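Local coordinates for protein Plm1 (Streptomyces sp. HK803, PDB 4HXY) that probably uses NADPH to reduce a beta-keto group of the growing chain in the first extension module of phoslactomycin biosynthesis, at residues Asp69-Leu74 with Val283-Thr288. Numbering follows the deposited sequence.
Sequences DLLAAL and VRIAET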
ATOM      1  N   ASP A  69      13.765   0.278  -7.537  1.00  7.90           N
ATOM      2  CA  ASP A  69      14.667   1.345  -7.959  1.00  8.55           C
ATOM      3  C   ASP A  69      15.141   2.136  -6.751  1.00  7.49           C
ATOM      4  O   ASP A  69      16.326   2.501  -6.641  1.00  7.48           O
ATOM      5  CB  ASP A  69      13.980   2.291  -8.945  1.00  8.46           C
ATOM      6  CG  ASP A  69      13.517   1.605 -10.219  1.00 12.56           C
ATOM      7  OD1 ASP A  69      14.213   0.680 -10.710  1.00 14.67           O
ATOM      8  OD2 ASP A  69      12.450   2.018 -10.741  1.00 14.35           O
ATOM      9  N   LEU A  70      14.219   2.423  -5.834  1.00  7.07           N
ATOM     10  CA  LEU A  70      14.586   3.144  -4.619  1.00  6.36           C
ATOM     11  C   LEU A  70      15.436   2.247  -3.715  1.00  6.28           C
ATOM     12  O   LEU A  70      16.383   2.706  -3.082  1.00  6.43           O
ATOM     13  CB  LEU A  70      13.324   3.643  -3.887  1.00  6.48           C
ATOM     14  CG  LEU A  70      13.561   4.355  -2.543  1.00  6.72           C
ATOM     15  CD1 LEU A  70      14.517   5.529  -2.685  1.00  6.78           C
ATOM     16  CD2 LEU A  70      12.215   4.829  -1.975  1.00  7.29           C
ATOM     17  N   LEU A  71      15.101   0.963  -3.647  1.00  5.63           N
ATOM     18  CA  LEU A  71      15.882   0.006  -2.863  1.00  6.62           C
ATOM     19  C   LEU A  71      17.334   0.011  -3.348  1.00  6.36           C
ATOM     20  O   LEU A  71      18.259   0.088  -2.547  1.00  8.14           O
ATOM     21  CB  LEU A  71      15.317  -1.414  -2.981  1.00  6.68           C
ATOM     22  CG  LEU A  71      16.023  -2.470  -2.111  1.00  8.38           C
ATOM     23  CD1 LEU A  71      15.709  -2.283  -0.634  1.00 10.53           C
ATOM     24  CD2 LEU A  71      15.657  -3.898  -2.510  1.00  9.21           C
ATOM     25  N   ALA A  72      17.517  -0.058  -4.660  1.00  7.21           N
ATOM     26  CA  ALA A  72      18.857  -0.039  -5.233  1.00  7.25           C
ATOM     27  C   ALA A  72      19.637   1.236  -4.889  1.00  8.00           C
ATOM     28  O   ALA A  72      20.821   1.159  -4.573  1.00  9.32           O
ATOM     29  CB  ALA A  72      18.815  -0.225  -6.742  1.00  8.24           C
ATOM     30  N   ALA A  73      18.975   2.386  -4.952  1.00  8.21           N
ATOM     31  CA  ALA A  73      19.613   3.656  -4.609  1.00  8.25           C
ATOM     32  C   ALA A  73      20.030   3.687  -3.153  1.00  8.49           C
ATOM     33  O   ALA A  73      21.112   4.166  -2.815  1.00  8.85           O
ATOM     34  CB  ALA A  73      18.674   4.823  -4.921  1.00  8.19           C
ATOM     35  N   LEU A  74      19.185   3.177  -2.259  1.00  8.65           N
ATOM     36  CA  LEU A  74      19.513   3.188  -0.846  1.00  8.36           C
ATOM     37  C   LEU A  74      20.697   2.264  -0.573  1.00  9.83           C
ATOM     38  O   LEU A  74      21.506   2.554   0.291  1.00 10.89           O
ATOM     39  CB  LEU A  74      18.283   2.786   0.009  1.00  8.66           C
ATOM     40  CG  LEU A  74      17.198   3.861   0.014  1.00  8.08           C
ATOM     41  CD1 LEU A  74      15.869   3.329   0.574  1.00  8.80           C
ATOM     42  CD2 LEU A  74      17.668   5.144   0.786  1.00 10.34           C
ATOM     43  N   VAL A 283      12.331  -7.437   7.927  1.00 12.22           N
ATOM     44  CA  VAL A 283      13.670  -7.320   7.356  1.00 11.81           C
ATOM     45  C   VAL A 283      13.943  -5.847   7.049  1.00 11.53           C
ATOM     46  O   VAL A 283      13.217  -5.234   6.268  1.00 12.04           O
ATOM     47  CB  VAL A 283      13.798  -8.149   6.050  1.00 11.36           C
ATOM     48  CG1 VAL A 283      15.253  -8.213   5.575  1.00 12.01           C
ATOM     49  CG2 VAL A 283      13.224  -9.554   6.262  1.00 12.60           C
ATOM     50  N   ARG A 284      15.004  -5.288   7.632  1.00 11.18           N
ATOM     51  CA  ARG A 284      15.374  -3.900   7.347  1.00 11.72           C
ATOM     52  C   ARG A 284      15.770  -3.734   5.891  1.00 10.43           C
ATOM     53  O   ARG A 284      16.209  -4.688   5.245  1.00  9.81           O
ATOM     54  CB  ARG A 284      16.527  -3.439   8.248  1.00 12.84           C
ATOM     55  CG  ARG A 284      16.254  -3.483   9.769  1.00 18.57           C
ATOM     56  CD  ARG A 284      15.090  -2.630  10.260  1.00 25.71           C
ATOM     57  NE  ARG A 284      13.988  -3.452  10.793  1.00 31.58           N
ATOM     58  CZ  ARG A 284      13.469  -3.385  12.025  1.00 34.59           C
ATOM     59  NH1 ARG A 284      13.898  -2.496  12.923  1.00 36.25           N
ATOM     60  NH2 ARG A 284      12.484  -4.216  12.365  1.00 34.72           N
ATOM     61  N   ILE A 285      15.651  -2.510   5.383  1.00  9.72           N
ATOM     62  CA  ILE A 285      16.020  -2.196   4.024  1.00  9.43           C
ATOM     63  C   ILE A 285      17.463  -2.612   3.762  1.00 10.04           C
ATOM     64  O   ILE A 285      17.760  -3.162   2.690  1.00  9.36           O
ATOM     65  CB  ILE A 285      15.854  -0.673   3.730  1.00  8.76           C
ATOM     66  CG1 ILE A 285      14.362  -0.341   3.609  1.00  9.07           C
ATOM     67  CG2 ILE A 285      16.641  -0.250   2.468  1.00 10.86           C
ATOM     68  CD1 ILE A 285      14.044   1.147   3.742  1.00  9.23           C
ATOM     69  N   ALA A 286      18.327  -2.383   4.748  1.00 11.04           N
ATOM     70  CA  ALA A 286      19.751  -2.715   4.615  1.00 12.35           C
ATOM     71  C   ALA A 286      20.006  -4.203   4.369  1.00 13.30           C
ATOM     72  O   ALA A 286      21.046  -4.551   3.800  1.00 15.03           O
ATOM     73  CB  ALA A 286      20.532  -2.260   5.839  1.00 12.85           C
ATOM     74  N   GLU A 287      19.085  -5.057   4.825  1.00 13.72           N
ATOM     75  CA  GLU A 287      19.203  -6.494   4.687  1.00 14.12           C
ATOM     76  C   GLU A 287      18.296  -7.061   3.587  1.00 13.24           C
ATOM     77  O   GLU A 287      18.279  -8.272   3.391  1.00 13.81           O
ATOM     78  CB  GLU A 287      18.852  -7.187   6.011  1.00 15.13           C
ATOM     79  CG  GLU A 287      19.965  -7.182   7.068  1.00 20.76           C
ATOM     80  CD  GLU A 287      20.402  -5.814   7.508  1.00 27.45           C
ATOM     81  OE1 GLU A 287      21.549  -5.423   7.186  1.00 32.96           O
ATOM     82  OE2 GLU A 287      19.613  -5.126   8.196  1.00 32.93           O
ATOM     83  N   THR A 288      17.550  -6.205   2.901  1.00 12.00           N
ATOM     84  CA  THR A 288      16.616  -6.635   1.846  1.00 11.62           C
ATOM     85  C   THR A 288      17.222  -6.494   0.450  1.00 10.67           C
ATOM     86  O   THR A 288      17.490  -5.385   0.001  1.00 10.99           O
ATOM     87  CB  THR A 288      15.313  -5.813   1.882  1.00 11.98           C
ATOM     88  OG1 THR A 288      14.701  -5.922   3.166  1.00 12.79           O
ATOM     89  CG2 THR A 288      14.326  -6.351   0.859  1.00 11.65           C
TER
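The interface between the two Rossmann-like halves of this ketoreductase is bridged here, where Leu71 and Leu74 of helix 67-77 meet Ile285 and Thr288 in the loop before helix 290-310. The contact is buried; methyl groups meet each other and one carbonyl oxygen, with no hydrogen bond between the two segments. Leu71 has CG anti to its own N (chi1 -176°), which carries both methyls to the loop. Leu71 CD1 lies 3.8 Å from Ile285 CG2, and the two side chains run antiparallel, side by side. Leu71 CD2 rests 3.4 Å from the backbone O of Thr288. That oxygen also accepts a hydrogen bond from His75 NE2. Leu74 CD1 reaches the same Ile285 CG2 at 4.1 Å. The loop is part of the catalytic subdomain, which binds NADPH; helix 67-77 is part of the N-terminal structural subdomain, whose helix 105-120 also touches Leu74 and Ile285 through Ala117. A single 3-10 turn shapes the loop. Arg284 O accepts hydrogen bonds from Glu287 N and, from above the carbonyl plane, Thr288 OG1 at 2.8 Å. Cutting Leu71 back to alanine removes CG and both methyls, and is likely to leave a gap beside Ile285, Thr288 and Leu293 of helix 290-310.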